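Local coordinates for protein response regulator aspartate phosphatase H (Bacillus subtilis, PDB 3Q15) that dephosphorylates the sporulation response regulator Spo0F and also acts on the competence regulator ComA, helping to separate competence and sporulation in time, at residues 24-29 with 63-68; 159-164 with 186-191; 223-228 with 245-250. All blocks are in the same frame, centred on the assembly; numbering follows the deposited sequence.

Contact 1 of 3, residues 24-29 with 63-68; sequences RQFSVP and QLMLDY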
loop_
_atom_site.group_PDB
_atom_site.type_symbol
_atom_site.label_atom_id
_atom_site.label_comp_id
_atom_site.label_asym_id
_atom_site.label_seq_id
_atom_site.Cartn_x
_atom_site.Cartn_y
_atom_site.Cartn_z
ATOM N N ARG A 24 -12.284 10.284 28.488
ATOM C CA ARG A 24 -11.909 11.630 28.057
ATOM C C ARG A 24 -13.065 12.623 28.174
ATOM O O ARG A 24 -12.855 13.836 28.138
ATOM C CB ARG A 24 -11.332 11.614 26.639
ATOM C CG ARG A 24 -10.065 10.780 26.512
ATOM C CD ARG A 24 -9.371 11.005 25.183
ATOM N NE ARG A 24 -8.698 12.300 25.117
ATOM C CZ ARG A 24 -8.963 13.237 24.212
ATOM N NH1 ARG A 24 -9.894 13.033 23.290
ATOM N NH2 ARG A 24 -8.291 14.379 24.227
ATOM N N GLN A 25 -14.279 12.101 28.318
ATOM C CA GLN A 25 -15.445 12.935 28.579
ATOM C C GLN A 25 -15.843 12.811 30.044
ATOM O O GLN A 25 -16.923 13.239 30.448
ATOM C CB GLN A 25 -16.611 12.555 27.666
ATOM C CG GLN A 25 -16.337 12.820 26.201
ATOM C CD GLN A 25 -17.504 12.449 25.313
ATOM O OE1 GLN A 25 -17.318 11.918 24.220
ATOM N NE2 GLN A 25 -18.716 12.734 25.774
ATOM N N PHE A 26 -14.954 12.212 30.830
ATOM C CA PHE A 26 -15.129 12.113 32.275
ATOM C C PHE A 26 -16.498 11.575 32.681
ATOM O O PHE A 26 -17.141 12.115 33.582
ATOM C CB PHE A 26 -14.884 13.472 32.934
ATOM C CG PHE A 26 -13.484 13.980 32.766
ATOM C CD1 PHE A 26 -12.533 13.762 33.747
ATOM C CD2 PHE A 26 -13.117 14.673 31.625
ATOM C CE1 PHE A 26 -11.243 14.226 33.593
ATOM C CE2 PHE A 26 -11.826 15.140 31.467
ATOM C CZ PHE A 26 -10.889 14.917 32.452
ATOM N N SER A 27 -16.940 10.514 32.015
ATOM C CA SER A 27 -18.186 9.857 32.388
ATOM C C SER A 27 -17.879 8.601 33.189
ATOM O O SER A 27 -17.667 7.531 32.622
ATOM C CB SER A 27 -19.007 9.502 31.148
ATOM O OG SER A 27 -20.288 9.011 31.517
ATOM N N VAL A 28 -17.855 8.734 34.510
ATOM C CA VAL A 28 -17.464 7.626 35.379
ATOM C C VAL A 28 -18.349 6.379 35.227
ATOM O O VAL A 28 -17.834 5.277 35.030
ATOM C CB VAL A 28 -17.377 8.063 36.859
ATOM C CG1 VAL A 28 -16.966 6.892 37.739
ATOM C CG2 VAL A 28 -16.393 9.210 37.008
ATOM N N PRO A 29 -19.680 6.547 35.313
ATOM C CA PRO A 29 -20.579 5.394 35.176
ATOM C C PRO A 29 -20.303 4.588 33.908
ATOM O O PRO A 29 -20.131 3.373 33.976
ATOM C CB PRO A 29 -21.962 6.045 35.096
ATOM C CG PRO A 29 -21.813 7.313 35.861
ATOM C CD PRO A 29 -20.421 7.796 35.554
ATOM N N GLN A 63 -7.654 5.593 36.158
ATOM C CA GLN A 63 -7.416 5.983 37.544
ATOM C C GLN A 63 -7.086 7.473 37.643
ATOM O O GLN A 63 -7.491 8.149 38.587
ATOM C CB GLN A 63 -6.295 5.144 38.162
ATOM C CG GLN A 63 -6.080 5.399 39.650
ATOM C CD GLN A 63 -7.307 5.066 40.483
ATOM O OE1 GLN A 63 -7.986 4.069 40.236
ATOM N NE2 GLN A 63 -7.603 5.907 41.471
ATOM N N LEU A 64 -6.348 7.981 36.662
ATOM C CA LEU A 64 -6.063 9.408 36.594
ATOM C C LEU A 64 -7.356 10.211 36.553
ATOM O O LEU A 64 -7.461 11.260 37.183
ATOM C CB LEU A 64 -5.205 9.734 35.368
ATOM C CG LEU A 64 -3.716 9.402 35.467
ATOM C CD1 LEU A 64 -3.000 9.727 34.166
ATOM C CD2 LEU A 64 -3.078 10.150 36.630
ATOM N N MET A 65 -8.338 9.716 35.806
ATOM C CA MET A 65 -9.628 10.390 35.711
ATOM C C MET A 65 -10.296 10.496 37.079
ATOM O O MET A 65 -10.816 11.549 37.446
ATOM C CB MET A 65 -10.555 9.663 34.738
ATOM C CG MET A 65 -11.973 10.210 34.739
ATOM S SD MET A 65 -13.087 9.242 33.712
ATOM C CE MET A 65 -13.030 7.658 34.549
ATOM N N LEU A 66 -10.278 9.396 37.824
ATOM C CA LEU A 66 -10.829 9.371 39.174
ATOM C C LEU A 66 -10.061 10.307 40.106
ATOM O O LEU A 66 -10.658 10.995 40.931
ATOM C CB LEU A 66 -10.823 7.944 39.732
ATOM C CG LEU A 66 -11.573 6.884 38.919
ATOM C CD1 LEU A 66 -11.351 5.496 39.499
ATOM C CD2 LEU A 66 -13.063 7.201 38.838
ATOM N N ASP A 67 -8.738 10.334 39.974
ATOM C CA ASP A 67 -7.909 11.161 40.848
ATOM C C ASP A 67 -8.106 12.656 40.601
ATOM O O ASP A 67 -7.789 13.478 41.461
ATOM C CB ASP A 67 -6.428 10.805 40.701
ATOM C CG ASP A 67 -6.112 9.393 41.164
ATOM O OD1 ASP A 67 -6.933 8.799 41.893
ATOM O OD2 ASP A 67 -5.033 8.878 40.800
ATOM N N TYR A 68 -8.621 13.007 39.426
ATOM C CA TYR A 68 -8.804 14.411 39.066
ATOM C C TYR A 68 -10.249 14.876 39.224
ATOM O O TYR A 68 -10.579 16.017 38.903
ATOM C CB TYR A 68 -8.313 14.676 37.639
ATOM C CG TYR A 68 -6.819 14.904 37.532
ATOM C CD1 TYR A 68 -6.294 16.190 37.511
ATOM C CD2 TYR A 68 -5.933 13.835 37.455
ATOM C CE1 TYR A 68 -4.931 16.405 37.414
ATOM C CE2 TYR A 68 -4.569 14.041 37.358
ATOM C CZ TYR A 68 -4.074 15.328 37.338
ATOM O OH TYR A 68 -2.716 15.536 37.241
#
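Met-65 reaches from the last turns of helix 49-67 to the bend at Phe-26, and this pair makes the close part of the contact. Its CG is anti to the backbone N (chi1 172°), which carries the chain out from the helix, and CG then lies 3.7 Å from CD1 of the Phe-26 ring. The approach to the ring is oblique, and the two side chains pass one another heading in opposite senses. Further out, SD comes to 3.8 Å from Phe-26 CA and stands 5.4 Å from the centre of the ring, 46° off its normal, an oblique Met-aromatic contact. A bend at chi3 (62°) then turns CE aside, and the methyl ends 4.4 Å from CG2 of Val-28.

The chain turns at Phe-26, which with positive phi is the C-prime residue of a Schellman motif ending helix 9-24, and Ser-27 takes the N-cap position of helix 28-41. The contact joins the turn between the first two helices of the N-terminal three-helix bundle to the end of the third. Leu-84 and Ile-88 of helix 81-89 also touch the Phe-26 ring.

On the looser side, Val-28 and Leu-66 meet only through methyl groups, Val-28 CG1 lying 4.1 Å from Leu-66 CD2. Both residues remain partly exposed. Polar groups here are engaged away from the interface: Ser-27 OG is hydrogen-bonded to Asp-30 OD2, in the first turn of helix 28-41, and Gln-63 NE2 donates to Asp-67 OD1 at 3.0 Å, one helical turn further along, meeting the carboxylate from above its plane. Arg-24 takes no part across the contact; its NH2 forms a salt bridge with Glu-89.

Contact 2 of 3, residues 159-164 with 186-191; sequences VSMYHI and FVIAGN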
loop_
_atom_site.group_PDB
_atom_site.type_symbol
_atom_site.label_atom_id
_atom_site.label_comp_id
_atom_site.label_asym_id
_atom_site.label_seq_id
_atom_site.Cartn_x
_atom_site.Cartn_y
_atom_site.Cartn_z
ATOM N N VAL A 159 3.633 -3.286 -0.909
ATOM C CA VAL A 159 3.552 -2.508 0.318
ATOM C C VAL A 159 3.985 -3.366 1.495
ATOM O O VAL A 159 4.631 -2.885 2.420
ATOM C CB VAL A 159 2.121 -1.986 0.557
ATOM C CG1 VAL A 159 2.049 -1.211 1.866
ATOM C CG2 VAL A 159 1.686 -1.115 -0.609
ATOM N N SER A 160 3.632 -4.645 1.448
ATOM C CA SER A 160 4.048 -5.580 2.479
ATOM C C SER A 160 5.567 -5.650 2.539
ATOM O O SER A 160 6.159 -5.619 3.617
ATOM C CB SER A 160 3.478 -6.968 2.194
ATOM O OG SER A 160 3.872 -7.897 3.190
ATOM N N MET A 161 6.191 -5.752 1.368
ATOM C CA MET A 161 7.639 -5.845 1.277
ATOM C C MET A 161 8.289 -4.581 1.831
ATOM O O MET A 161 9.264 -4.646 2.579
ATOM C CB MET A 161 8.082 -6.075 -0.171
ATOM C CG MET A 161 9.546 -6.474 -0.292
ATOM S SD MET A 161 9.842 -8.151 0.301
ATOM C CE MET A 161 9.407 -9.113 -1.144
ATOM N N TYR A 162 7.739 -3.430 1.464
ATOM C CA TYR A 162 8.226 -2.159 1.980
ATOM C C TYR A 162 8.296 -2.199 3.497
ATOM O O TYR A 162 9.344 -1.944 4.085
ATOM C CB TYR A 162 7.322 -1.016 1.528
ATOM C CG TYR A 162 7.547 0.275 2.280
ATOM C CD1 TYR A 162 8.566 1.147 1.918
ATOM C CD2 TYR A 162 6.736 0.624 3.348
ATOM C CE1 TYR A 162 8.772 2.331 2.606
ATOM C CE2 TYR A 162 6.932 1.802 4.038
ATOM C CZ TYR A 162 7.951 2.652 3.662
ATOM O OH TYR A 162 8.153 3.829 4.348
ATOM N N HIS A 163 7.177 -2.541 4.128
ATOM C CA HIS A 163 7.111 -2.566 5.585
ATOM C C HIS A 163 7.984 -3.639 6.224
ATOM O O HIS A 163 8.660 -3.377 7.214
ATOM C CB HIS A 163 5.665 -2.703 6.060
ATOM C CG HIS A 163 4.895 -1.424 5.985
ATOM N ND1 HIS A 163 5.067 -0.397 6.889
ATOM C CD2 HIS A 163 3.960 -0.996 5.103
ATOM C CE1 HIS A 163 4.269 0.606 6.570
ATOM N NE2 HIS A 163 3.585 0.266 5.490
ATOM N N ILE A 164 7.969 -4.845 5.666
ATOM C CA ILE A 164 8.721 -5.938 6.271
ATOM C C ILE A 164 10.227 -5.694 6.197
ATOM O O ILE A 164 10.984 -6.163 7.049
ATOM C CB ILE A 164 8.379 -7.303 5.630
ATOM C CG1 ILE A 164 8.803 -8.441 6.556
ATOM C CG2 ILE A 164 9.033 -7.442 4.255
ATOM C CD1 ILE A 164 8.184 -8.367 7.931
ATOM N N PHE A 186 10.665 -15.341 6.475
ATOM C CA PHE A 186 9.523 -16.082 5.939
ATOM C C PHE A 186 8.556 -15.156 5.206
ATOM O O PHE A 186 8.052 -15.490 4.133
ATOM C CB PHE A 186 8.783 -16.845 7.045
ATOM C CG PHE A 186 9.545 -18.024 7.582
ATOM C CD1 PHE A 186 10.678 -18.488 6.933
ATOM C CD2 PHE A 186 9.128 -18.669 8.734
ATOM C CE1 PHE A 186 11.386 -19.573 7.424
ATOM C CE2 PHE A 186 9.830 -19.755 9.229
ATOM C CZ PHE A 186 10.961 -20.207 8.571
ATOM N N VAL A 187 8.300 -13.989 5.791
ATOM C CA VAL A 187 7.400 -13.021 5.176
ATOM C C VAL A 187 7.957 -12.530 3.843
ATOM O O VAL A 187 7.231 -12.438 2.854
ATOM C CB VAL A 187 7.124 -11.831 6.105
ATOM C CG1 VAL A 187 6.342 -10.754 5.365
ATOM C CG2 VAL A 187 6.361 -12.298 7.336
ATOM N N ILE A 188 9.251 -12.232 3.814
ATOM C CA ILE A 188 9.897 -11.791 2.585
ATOM C C ILE A 188 9.805 -12.863 1.498
ATOM O O ILE A 188 9.473 -12.569 0.349
ATOM C CB ILE A 188 11.368 -11.425 2.834
ATOM C CG1 ILE A 188 11.461 -10.265 3.825
ATOM C CG2 ILE A 188 12.060 -11.065 1.531
ATOM C CD1 ILE A 188 12.890 -9.942 4.257
ATOM N N ALA A 189 10.101 -14.105 1.867
ATOM C CA ALA A 189 9.981 -15.222 0.937
ATOM C C ALA A 189 8.544 -15.362 0.443
ATOM O O ALA A 189 8.302 -15.492 -0.756
ATOM C CB ALA A 189 10.438 -16.509 1.595
ATOM N N GLY A 190 7.595 -15.335 1.377
ATOM C CA GLY A 190 6.187 -15.457 1.044
ATOM C C GLY A 190 5.762 -14.404 0.041
ATOM O O GLY A 190 4.995 -14.685 -0.883
ATOM N N ASN A 191 6.271 -13.188 0.218
ATOM C CA ASN A 191 5.961 -12.088 -0.687
ATOM C C ASN A 191 6.472 -12.345 -2.100
ATOM O O ASN A 191 5.756 -12.138 -3.083
ATOM C CB ASN A 191 6.509 -10.763 -0.145
ATOM C CG ASN A 191 5.699 -10.236 1.025
ATOM O OD1 ASN A 191 4.579 -10.689 1.272
ATOM N ND2 ASN A 191 6.256 -9.270 1.749
#
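Asn-191 and Ser-160 supply the polar link in an otherwise apolar interface. Asn-191 ND2 donates to Ser-160 OG at 3.1 Å with an N-H...O angle of 145°, the hydroxyl being tilted from the amide plane. OG is also hydrogen-bonded to the carbonyl O of Ala-148, so this buried hydroxyl ties helix 178-194 to helix 157-172 and, through it, to helix 137-153.

Met-161 makes the second kind of contact, a thioether laid against Asn-191 and Ile-188. Bent at both chi2 and chi3, its chain brings CE to 3.5 Å from Asn-191 CB, and SD to 3.9 Å from CG2 of Ile-188, whose side chain it crosses at about a right angle. SD also lies 4.0 Å from Asn-191 ND2. An alanine in place of Asn-191 would probably leave Ser-160 OG without its amide partner and open a gap beside Met-161 SD where the carboxamide had packed.

Branched aliphatic groups complete the interface. Ile-164 divides its branches between two residues: CG1, anti to the backbone N (chi1 -161°), rests 3.6 Å from Val-187 CG1, while CG2 lies 3.7 Å from Ile-188 CG1.

The axes of the two segments run nearly antiparallel (159°), with a closest approach of 9.9 Å. Segment 159-164 lies in the predicted repeat TPR 2 and segment 186-191 in TPR 3. Tyr-152 of helix 137-153 touches both Ser-160 and Asn-191, His-204 of helix 198-214 packs on Ile-188, and Val-118 of the second subunit lies against Met-161.

Contact 3 of 3, residues 223-228 with 245-250; sequences ISLLNI and FQKAAK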
loop_
_atom_site.group_PDB
_atom_site.type_symbol
_atom_site.label_atom_id
_atom_site.label_comp_id
_atom_site.label_asym_id
_atom_site.label_seq_id
_atom_site.Cartn_x
_atom_site.Cartn_y
_atom_site.Cartn_z
ATOM N N ILE A 223 10.278 -25.942 10.054
ATOM C CA ILE A 223 9.497 -25.044 9.211
ATOM C C ILE A 223 10.337 -24.485 8.070
ATOM O O ILE A 223 9.876 -24.415 6.930
ATOM C CB ILE A 223 8.889 -23.878 10.018
ATOM C CG1 ILE A 223 7.880 -24.407 11.039
ATOM C CG2 ILE A 223 8.215 -22.886 9.087
ATOM C CD1 ILE A 223 7.326 -23.342 11.967
ATOM N N SER A 224 11.570 -24.093 8.381
ATOM C CA SER A 224 12.491 -23.579 7.367
ATOM C C SER A 224 12.743 -24.614 6.279
ATOM O O SER A 224 12.749 -24.290 5.088
ATOM C CB SER A 224 13.823 -23.169 8.001
ATOM O OG SER A 224 13.639 -22.123 8.945
ATOM N N LEU A 225 12.961 -25.856 6.698
ATOM C CA LEU A 225 13.229 -26.949 5.771
ATOM C C LEU A 225 12.007 -27.218 4.900
ATOM O O LEU A 225 12.129 -27.490 3.706
ATOM C CB LEU A 225 13.623 -28.209 6.542
ATOM C CG LEU A 225 15.003 -28.206 7.207
ATOM C CD1 LEU A 225 15.144 -29.379 8.168
ATOM C CD2 LEU A 225 16.106 -28.243 6.155
ATOM N N LEU A 226 10.830 -27.137 5.510
ATOM C CA LEU A 226 9.575 -27.291 4.785
ATOM C C LEU A 226 9.411 -26.181 3.753
ATOM O O LEU A 226 9.044 -26.432 2.605
ATOM C CB LEU A 226 8.400 -27.273 5.759
ATOM C CG LEU A 226 7.001 -27.267 5.143
ATOM C CD1 LEU A 226 6.807 -28.472 4.237
ATOM C CD2 LEU A 226 5.959 -27.248 6.242
ATOM N N ASN A 227 9.686 -24.951 4.171
ATOM C CA ASN A 227 9.592 -23.804 3.280
ATOM C C ASN A 227 10.559 -23.907 2.107
ATOM O O ASN A 227 10.209 -23.580 0.974
ATOM C CB ASN A 227 9.805 -22.501 4.057
ATOM C CG ASN A 227 8.631 -22.170 4.963
ATOM O OD1 ASN A 227 7.558 -22.751 4.831
ATOM N ND2 ASN A 227 8.829 -21.231 5.879
ATOM N N ILE A 228 11.772 -24.371 2.385
ATOM C CA ILE A 228 12.753 -24.614 1.336
ATOM C C ILE A 228 12.243 -25.668 0.352
ATOM O O ILE A 228 12.331 -25.486 -0.863
ATOM C CB ILE A 228 14.108 -25.060 1.923
ATOM C CG1 ILE A 228 14.708 -23.935 2.769
ATOM C CG2 ILE A 228 15.067 -25.459 0.817
ATOM C CD1 ILE A 228 15.983 -24.314 3.475
ATOM N N PHE A 245 11.949 -32.110 1.927
ATOM C CA PHE A 245 10.740 -32.621 2.565
ATOM C C PHE A 245 11.111 -33.698 3.578
ATOM O O PHE A 245 10.643 -33.684 4.717
ATOM C CB PHE A 245 9.745 -33.176 1.537
ATOM C CG PHE A 245 8.870 -32.127 0.905
ATOM C CD1 PHE A 245 8.082 -31.294 1.688
ATOM C CD2 PHE A 245 8.822 -31.985 -0.471
ATOM C CE1 PHE A 245 7.272 -30.327 1.108
ATOM C CE2 PHE A 245 8.016 -31.024 -1.060
ATOM C CZ PHE A 245 7.239 -30.193 -0.269
ATOM N N GLN A 246 11.970 -34.623 3.166
ATOM C CA GLN A 246 12.377 -35.719 4.036
ATOM C C GLN A 246 13.219 -35.241 5.218
ATOM O O GLN A 246 13.153 -35.814 6.306
ATOM C CB GLN A 246 13.090 -36.808 3.233
ATOM C CG GLN A 246 12.179 -37.445 2.191
ATOM C CD GLN A 246 12.851 -38.540 1.390
ATOM O OE1 GLN A 246 14.078 -38.648 1.363
ATOM N NE2 GLN A 246 12.044 -39.366 0.730
ATOM N N LYS A 247 13.995 -34.184 5.009
ATOM C CA LYS A 247 14.720 -33.563 6.111
ATOM C C LYS A 247 13.743 -32.963 7.118
ATOM O O LYS A 247 13.901 -33.138 8.326
ATOM C CB LYS A 247 15.680 -32.487 5.599
ATOM C CG LYS A 247 16.904 -33.034 4.888
ATOM C CD LYS A 247 17.856 -31.920 4.489
ATOM C CE LYS A 247 19.146 -32.480 3.914
ATOM N NZ LYS A 247 19.843 -33.357 4.896
ATOM N N ALA A 248 12.735 -32.257 6.616
ATOM C CA ALA A 248 11.698 -31.690 7.471
ATOM C C ALA A 248 10.915 -32.798 8.167
ATOM O O ALA A 248 10.556 -32.677 9.336
ATOM C CB ALA A 248 10.764 -30.808 6.661
ATOM N N ALA A 249 10.655 -33.880 7.440
ATOM C CA ALA A 249 9.949 -35.025 8.000
ATOM C C ALA A 249 10.703 -35.605 9.193
ATOM O O ALA A 249 10.114 -35.860 10.244
ATOM C CB ALA A 249 9.734 -36.093 6.934
ATOM N N LYS A 250 12.006 -35.810 9.023
ATOM C CA LYS A 250 12.839 -36.376 10.080
ATOM C C LYS A 250 12.748 -35.551 11.357
ATOM O O LYS A 250 12.366 -36.062 12.408
ATOM C CB LYS A 250 14.299 -36.478 9.630
ATOM C CG LYS A 250 15.248 -37.023 10.695
ATOM C CD LYS A 250 16.686 -37.079 10.187
ATOM C CE LYS A 250 17.635 -37.598 11.254
ATOM N NZ LYS A 250 19.041 -37.655 10.766
#
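Leu-225 and Leu-226 meet Ala-248 from neighbouring positions on helix 218-235, and this packing close to the backbone goes with the short spacing of the pair. Ala-248 CB sits 3.9 Å from Leu-225 CB and 3.8 Å from the backbone N of Leu-226. With so small a residue between them, the segment axes approach to 8.0 Å, and the CA atoms of Leu-225 and Ala-248 are 5.3 Å apart.

Contact with an aromatic ring comes from Leu-226. Its CG is anti to the backbone N (chi1 173°), and CD1 arrives at the edge of the Phe-245 ring, near its plane, 3.7 Å from CE1. Leu-267 and Thr-270 of helix 260-273 also pack on this ring.

A third kind of packing sets an aliphatic branch against backbone: Leu-225 CD1 lies 4.0 Å from Lys-247 O. The lysine contributes its CB, while the end of its chain leads away from helix 218-235.

The two segments run nearly antiparallel at 160° within the predicted repeat TPR 4. Such packing, with an alanine on the second helix, is consistent with the antiparallel helix pair of a tetratricopeptide repeat, in which small residues pack against large ones.

Contacts 2 and 3 are buried in the TPR domain, whereas contact 1 is a surface contact in the N-terminal bundle, its centre about 42 Å and 55 Å from theirs. The segments of contact 3 lie in one predicted repeat, those of contact 2 in successive ones. Their chemistry differs too: a small alanine allows close axes in contact 3, while contact 2 has axes further apart, with methionine and branched aliphatic side chains and a buried hydrogen bond between them. Contact 1 instead packs a methionine on a helix-ending bend. No element is shared, yet contacts 2 and 3 touch: Phe-186 of helix 178-194 packs on Ile-223, Ser-224 and Asn-227 of helix 218-235.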